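Local coordinates for hydroxymethyldihydropterin pyrophosphokinase-dihydropteroate synthase, putative (Plasmodium vivax, PDB 5Z79), which probably catalyses two consecutive steps of folate synthesis, pyrophosphorylation of 6-hydroxymethyl-7,8-dihydropterin and condensation of the resulting diphosphate with 4-aminobenzoate to give dihydropteroate, at residues T10-I14 / K115-S119; V323-K327 / D446-I450. All coordinates share one frame; numbering follows the deposited sequence.

The two contacts sit in different parts of the bifunctional chain, their centres about 41 Å apart, and follow one another in sequence without overlapping. Contact 1 is partly buried and belongs to the pyrophosphokinase part, where a long loop returns to the start of the sheet strand 13-21. Contact 2 lies at the surface, where a hairpin turn at the edge of that same six-stranded sheet meets the barrel of the synthase part. Their chemistry differs accordingly: contact 1 relies on a side-chain amide bonded to a backbone carbonyl beside an isoleucine pair, whereas contact 2 combines aliphatic packing of leucine, lysine and isoleucine with an exposed salt bridge.

Contact 1: T10-I14 / K115-S119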
ATOM      1  N   THR A  10       8.261  48.026 -33.182  1.00 44.11           N
ATOM      2  CA  THR A  10       7.600  47.856 -31.822  1.00 42.46           C
ATOM      3  C   THR A  10       7.335  46.401 -31.416  1.00 41.16           C
ATOM      4  O   THR A  10       6.228  45.875 -31.651  1.00 40.49           O
ATOM      5  CB  THR A  10       6.283  48.675 -31.737  1.00 42.18           C
ATOM      6  N   PRO A  11       8.341  45.756 -30.775  1.00 40.87           N
ATOM      7  CA  PRO A  11       8.068  44.469 -30.106  1.00 39.55           C
ATOM      8  C   PRO A  11       7.318  44.645 -28.782  1.00 38.27           C
ATOM      9  O   PRO A  11       7.394  45.715 -28.139  1.00 38.44           O
ATOM     10  CB  PRO A  11       9.468  43.874 -29.868  1.00 39.94           C
ATOM     11  CG  PRO A  11      10.426  45.031 -29.912  1.00 41.18           C
ATOM     12  CD  PRO A  11       9.749  46.182 -30.613  1.00 41.85           C
ATOM     13  N   ARG A  12       6.671  43.581 -28.363  1.00 37.13           N
ATOM     14  CA  ARG A  12       5.902  43.598 -27.171  1.00 35.95           C
ATOM     15  C   ARG A  12       6.649  43.412 -25.932  1.00 35.63           C
ATOM     16  O   ARG A  12       7.675  42.817 -25.909  1.00 36.04           O
ATOM     17  CB  ARG A  12       4.982  42.425 -27.184  1.00 35.01           C
ATOM     18  CG  ARG A  12       4.165  42.249 -28.408  1.00 35.31           C
ATOM     19  CD  ARG A  12       2.974  43.132 -28.264  1.00 35.29           C
ATOM     20  NE  ARG A  12       1.800  42.549 -28.854  1.00 35.04           N
ATOM     21  CZ  ARG A  12       0.961  43.230 -29.599  1.00 35.70           C
ATOM     22  NH1 ARG A  12       1.197  44.494 -29.846  1.00 36.66           N
ATOM     23  NH2 ARG A  12      -0.108  42.646 -30.085  1.00 35.44           N
ATOM     24  N   ASN A  13       6.071  43.851 -24.855  1.00 34.98           N
ATOM     25  CA  ASN A  13       6.774  43.701 -23.584  1.00 34.69           C
ATOM     26  C   ASN A  13       6.275  42.458 -22.858  1.00 33.59           C
ATOM     27  O   ASN A  13       5.168  41.974 -23.100  1.00 32.96           O
ATOM     28  CB  ASN A  13       6.616  44.948 -22.719  1.00 34.88           C
ATOM     29  CG  ASN A  13       7.197  46.186 -23.372  1.00 36.07           C
ATOM     30  OD1 ASN A  13       8.325  46.179 -23.844  1.00 36.89           O
ATOM     31  ND2 ASN A  13       6.428  47.262 -23.382  1.00 36.26           N
ATOM     32  N   ILE A  14       7.140  41.952 -21.980  1.00 33.51           N
ATOM     33  CA  ILE A  14       6.949  40.740 -21.181  1.00 32.66           C
ATOM     34  C   ILE A  14       6.794  41.182 -19.751  1.00 32.39           C
ATOM     35  O   ILE A  14       7.658  41.843 -19.242  1.00 33.02           O
ATOM     36  CB  ILE A  14       8.223  39.897 -21.263  1.00 33.07           C
ATOM     37  CG1 ILE A  14       8.391  39.337 -22.694  1.00 33.43           C
ATOM     38  CG2 ILE A  14       8.271  38.835 -20.176  1.00 32.42           C
ATOM     39  CD1 ILE A  14       7.211  38.578 -23.249  1.00 32.70           C
ATOM     40  N   LYS A 115      17.594  43.338 -23.240  1.00 42.77           N
ATOM     41  CA  LYS A 115      16.680  44.452 -23.420  1.00 42.42           C
ATOM     42  C   LYS A 115      15.627  44.089 -24.444  1.00 41.69           C
ATOM     43  O   LYS A 115      15.909  43.387 -25.413  1.00 42.11           O
ATOM     44  CB  LYS A 115      17.480  45.687 -23.905  1.00 44.04           C
ATOM     45  CG  LYS A 115      16.763  47.012 -23.726  1.00 43.92           C
ATOM     46  CD  LYS A 115      17.570  48.149 -24.321  1.00 45.63           C
ATOM     47  CE  LYS A 115      17.359  48.283 -25.829  1.00 46.25           C
ATOM     48  NZ  LYS A 115      18.429  49.120 -26.467  1.00 48.20           N
ATOM     49  N   ILE A 116      14.412  44.571 -24.231  1.00 40.71           N
ATOM     50  CA  ILE A 116      13.389  44.458 -25.258  1.00 40.27           C
ATOM     51  C   ILE A 116      13.125  45.845 -25.879  1.00 41.07           C
ATOM     52  O   ILE A 116      13.277  46.018 -27.073  1.00 41.96           O
ATOM     53  CB  ILE A 116      12.099  43.809 -24.697  1.00 38.66           C
ATOM     54  CG1 ILE A 116      12.324  42.308 -24.429  1.00 38.04           C
ATOM     55  CG2 ILE A 116      10.947  43.994 -25.690  1.00 38.38           C
ATOM     56  CD1 ILE A 116      11.124  41.539 -23.891  1.00 36.57           C
ATOM     57  N   ASN A 117      12.695  46.781 -25.030  1.00 40.78           N
ATOM     58  CA  ASN A 117      12.486  48.196 -25.322  1.00 41.54           C
ATOM     59  C   ASN A 117      13.125  49.016 -24.215  1.00 41.99           C
ATOM     60  O   ASN A 117      13.234  48.543 -23.092  1.00 41.32           O
ATOM     61  CB  ASN A 117      11.001  48.547 -25.302  1.00 40.62           C
ATOM     62  CG  ASN A 117      10.218  47.905 -26.427  1.00 40.32           C
ATOM     63  OD1 ASN A 117      10.791  47.492 -27.432  1.00 41.07           O
ATOM     64  ND2 ASN A 117       8.891  47.834 -26.270  1.00 39.34           N
ATOM     65  N   GLU A 118      13.495  50.260 -24.515  1.00 43.18           N
ATOM     66  CA  GLU A 118      14.117  51.173 -23.529  1.00 43.83           C
ATOM     67  C   GLU A 118      13.053  51.568 -22.511  1.00 42.80           C
ATOM     68  O   GLU A 118      11.877  51.724 -22.870  1.00 42.13           O
ATOM     69  CB  GLU A 118      14.611  52.436 -24.223  1.00 45.39           C
ATOM     70  CG  GLU A 118      15.596  52.202 -25.353  1.00 46.68           C
ATOM     71  CD  GLU A 118      17.005  51.986 -24.829  1.00 47.63           C
ATOM     72  OE1 GLU A 118      17.163  51.646 -23.635  1.00 47.01           O
ATOM     73  OE2 GLU A 118      17.968  52.184 -25.609  1.00 49.14           O
ATOM     74  N   SER A 119      13.426  51.728 -21.250  1.00 42.77           N
ATOM     75  CA  SER A 119      12.416  52.107 -20.277  1.00 41.93           C
ATOM     76  C   SER A 119      11.998  53.541 -20.474  1.00 42.64           C
ATOM     77  O   SER A 119      12.812  54.432 -20.301  1.00 43.84           O
ATOM     78  CB  SER A 119      12.915  51.922 -18.837  1.00 41.87           C
ATOM     79  OG  SER A 119      11.888  52.249 -17.910  1.00 41.14           O
TER
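Asn-117 extends its ND2 to the backbone O of Pro-11, making a 3.2 Å hydrogen bond that is moderately bent (154° at the hydrogen) and comes in tilted from the carbonyl plane. This bond fastens a loop between helices 105-111 and 126-146 to the lead-in of strand 13-21, in the antiparallel sheet of the HPPK α/β fold. The bond itself uses a main-chain carbonyl; what proline adds is its compact ring, which lies beside the other end of the same amide, CG 3.5 Å from Asn-117 OD1.

Asn-117 ND2 also comes within 3.0 Å of Asn-13 OD1, the two amide planes standing nearly perpendicular, 80° apart. Asn-13 is buried, and both ends of its amide are used: ND2 donates to the carbonyl O of Val-171, and OD1 accepts from Asn-214 ND2. An asparagine can bridge several loops in this way because one short side chain offers both a donor and an acceptor.

Next to these polar groups, Ile-116 supplies the apolar part. With CG1 beside the backbone N (chi1 -72°), its CG2 branch is turned toward the opposite backbone and lies 3.5 Å from Arg-12 O. A β-branched residue suits this place because its two arms reach different partners. The longer arm is extended and runs roughly perpendicular to Ile-14, near Phe-110 and Val-109 of helix 105-111, bringing Ile-116 CD1 to 3.7 Å from Ile-14 CG1.

Contact 2: V323-K327 / D446-I450; sequences VLKDK and DAKPI
Ile-450 packs against Leu-324 and Lys-325, and this is the close-fitting half of the contact. The partners are the turn of a β-hairpin, between the antiparallel strands 319-323 and 328-330, and the α-to-β connection of the synthase TIM barrel, where helix 437-447 ends and strand 450-454 begins. The hairpin thus lies at the N-terminal end of a barrel strand. Ile-450 CD1 reaches 3.9 Å from Leu-324 CB, the leucine lying across the isoleucine, while Ile-450 CG1 lies 3.7 Å from Lys-325 CD.

Lysine suits the border between this apolar patch and the solvent, having methylenes to pack and a charge to leave outside. With CG anti to the backbone N (chi1 -176°) and the chain extended, Lys-325 runs antiparallel to the isoleucine side chain, and its ammonium carries on to the neighbourhood of Lys-448. Lys-325 NZ comes to 4.0 Å from Lys-448 CD and 4.5 Å from Lys-448 NZ, two like charges that would be expected to repel; Asp-471, which touches Lys-325, may ease this. The backbone of the turn is also held, Lys-325 O accepting a hydrogen bond from Arg-543 NH2.

The looser, solvent-facing side is carried by Lys-327 and Asp-446, both exposed. An acid near the C-terminal end of a helix would probably be disfavoured by the helix dipole, and the lysine's charge may offset this. The salt bridge is not head-on: Lys-327 NZ stands over the face of the carboxylate, 3.2 Å from Asp-446 OD1 and 3.7 Å from Asp-446 OD2.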
ATOM      1  N   VAL A 323      -7.140  21.900 -10.665  1.00 26.54           N
ATOM      2  CA  VAL A 323      -8.555  22.103 -10.835  1.00 26.72           C
ATOM      3  C   VAL A 323      -9.238  21.294 -11.920  1.00 26.63           C
ATOM      4  O   VAL A 323      -8.742  21.143 -12.981  1.00 26.31           O
ATOM      5  CB  VAL A 323      -8.794  23.570 -11.066  1.00 26.67           C
ATOM      6  CG1 VAL A 323     -10.213  23.887 -11.335  1.00 26.95           C
ATOM      7  CG2 VAL A 323      -8.406  24.336  -9.857  1.00 26.95           C
ATOM      8  N   LEU A 324     -10.347  20.669 -11.527  1.00 27.04           N
ATOM      9  CA  LEU A 324     -11.182  19.897 -12.370  1.00 27.18           C
ATOM     10  C   LEU A 324     -12.414  20.658 -12.855  1.00 27.45           C
ATOM     11  O   LEU A 324     -12.788  20.499 -13.973  1.00 27.43           O
ATOM     12  CB  LEU A 324     -11.685  18.708 -11.616  1.00 27.64           C
ATOM     13  CG  LEU A 324     -10.685  17.694 -11.152  1.00 27.56           C
ATOM     14  CD1 LEU A 324     -11.399  16.497 -10.583  1.00 28.13           C
ATOM     15  CD2 LEU A 324      -9.859  17.275 -12.317  1.00 27.11           C
ATOM     16  N   LYS A 325     -13.090  21.376 -12.004  1.00 27.85           N
ATOM     17  CA  LYS A 325     -14.243  22.158 -12.447  1.00 28.27           C
ATOM     18  C   LYS A 325     -14.286  23.594 -11.917  1.00 28.40           C
ATOM     19  O   LYS A 325     -13.934  24.515 -12.547  1.00 28.07           O
ATOM     20  CB  LYS A 325     -15.513  21.393 -12.164  1.00 28.99           C
ATOM     21  CG  LYS A 325     -16.783  22.012 -12.628  1.00 29.57           C
ATOM     22  CD  LYS A 325     -17.977  21.326 -12.034  1.00 30.48           C
ATOM     23  CE  LYS A 325     -19.212  22.143 -12.300  1.00 31.23           C
ATOM     24  NZ  LYS A 325     -20.418  21.578 -11.669  1.00 32.28           N
ATOM     25  N   ASP A 326     -14.815  23.761 -10.695  1.00 28.98           N
ATOM     26  CA  ASP A 326     -14.924  25.068 -10.012  1.00 29.23           C
ATOM     27  C   ASP A 326     -14.167  25.210  -8.680  1.00 29.33           C
ATOM     28  O   ASP A 326     -14.137  26.269  -8.104  1.00 29.59           O
ATOM     29  CB  ASP A 326     -16.371  25.555  -9.835  1.00 30.11           C
ATOM     30  CG  ASP A 326     -17.296  24.486  -9.361  1.00 30.77           C
ATOM     31  OD1 ASP A 326     -16.798  23.504  -8.869  1.00 30.61           O
ATOM     32  OD2 ASP A 326     -18.504  24.583  -9.512  1.00 31.54           O
ATOM     33  N   LYS A 327     -13.569  24.148  -8.193  1.00 29.20           N
ATOM     34  CA  LYS A 327     -12.837  24.212  -6.948  1.00 29.43           C
ATOM     35  C   LYS A 327     -11.409  23.638  -6.991  1.00 28.87           C
ATOM     36  O   LYS A 327     -11.054  22.827  -7.854  1.00 28.38           O
ATOM     37  CB  LYS A 327     -13.633  23.462  -5.909  1.00 30.28           C
ATOM     38  CG  LYS A 327     -15.027  24.003  -5.616  1.00 31.12           C
ATOM     39  CD  LYS A 327     -15.786  22.935  -4.845  1.00 31.95           C
ATOM     40  CE  LYS A 327     -17.279  23.204  -4.877  1.00 32.82           C
ATOM     41  NZ  LYS A 327     -18.053  22.145  -4.145  1.00 33.77           N
ATOM     42  N   ASP A 446     -22.998  21.525  -5.440  1.00 36.90           N
ATOM     43  CA  ASP A 446     -21.800  20.789  -5.001  1.00 36.14           C
ATOM     44  C   ASP A 446     -21.976  19.268  -5.208  1.00 36.28           C
ATOM     45  O   ASP A 446     -20.997  18.561  -5.438  1.00 35.42           O
ATOM     46  CB  ASP A 446     -21.435  21.066  -3.529  1.00 36.72           C
ATOM     47  CG  ASP A 446     -21.100  22.562  -3.234  1.00 36.59           C
ATOM     48  OD1 ASP A 446     -21.021  23.426  -4.203  1.00 35.90           O
ATOM     49  OD2 ASP A 446     -20.920  22.831  -1.985  1.00 37.30           O
ATOM     50  N   ALA A 447     -23.207  18.765  -5.134  1.00 37.45           N
ATOM     51  CA  ALA A 447     -23.461  17.335  -5.348  1.00 37.73           C
ATOM     52  C   ALA A 447     -23.306  16.905  -6.789  1.00 36.89           C
ATOM     53  O   ALA A 447     -22.861  15.810  -7.047  1.00 36.54           O
ATOM     54  CB  ALA A 447     -24.845  16.959  -4.856  1.00 39.38           C
ATOM     55  N   LYS A 448     -23.671  17.776  -7.722  1.00 36.67           N
ATOM     56  CA  LYS A 448     -23.671  17.459  -9.150  1.00 36.13           C
ATOM     57  C   LYS A 448     -22.333  16.961  -9.591  1.00 34.84           C
ATOM     58  O   LYS A 448     -21.349  17.622  -9.326  1.00 34.03           O
ATOM     59  CB  LYS A 448     -23.998  18.722  -9.955  1.00 36.01           C
ATOM     60  CG  LYS A 448     -24.234  18.557 -11.469  1.00 35.80           C
ATOM     61  CD  LYS A 448     -23.988  19.870 -12.224  1.00 35.28           C
ATOM     62  CE  LYS A 448     -24.846  21.008 -11.653  1.00 36.18           C
ATOM     63  NZ  LYS A 448     -24.832  22.309 -12.379  1.00 35.98           N
ATOM     64  N   PRO A 449     -22.294  15.815 -10.283  1.00 34.76           N
ATOM     65  CA  PRO A 449     -21.050  15.282 -10.794  1.00 33.67           C
ATOM     66  C   PRO A 449     -20.400  16.132 -11.894  1.00 32.73           C
ATOM     67  O   PRO A 449     -21.082  16.722 -12.718  1.00 33.00           O
ATOM     68  CB  PRO A 449     -21.461  13.913 -11.347  1.00 34.12           C
ATOM     69  CG  PRO A 449     -22.895  14.025 -11.625  1.00 35.23           C
ATOM     70  CD  PRO A 449     -23.411  14.900 -10.543  1.00 35.82           C
ATOM     71  N   ILE A 450     -19.078  16.196 -11.892  1.00 31.76           N
ATOM     72  CA  ILE A 450     -18.322  16.808 -12.984  1.00 30.93           C
ATOM     73  C   ILE A 450     -18.548  15.942 -14.237  1.00 31.03           C
ATOM     74  O   ILE A 450     -18.722  14.731 -14.117  1.00 31.38           O
ATOM     75  CB  ILE A 450     -16.837  16.895 -12.598  1.00 30.06           C
ATOM     76  CG1 ILE A 450     -16.669  17.935 -11.515  1.00 30.06           C
ATOM     77  CG2 ILE A 450     -15.935  17.237 -13.759  1.00 29.31           C
ATOM     78  CD1 ILE A 450     -15.363  17.772 -10.781  1.00 29.55           C
TER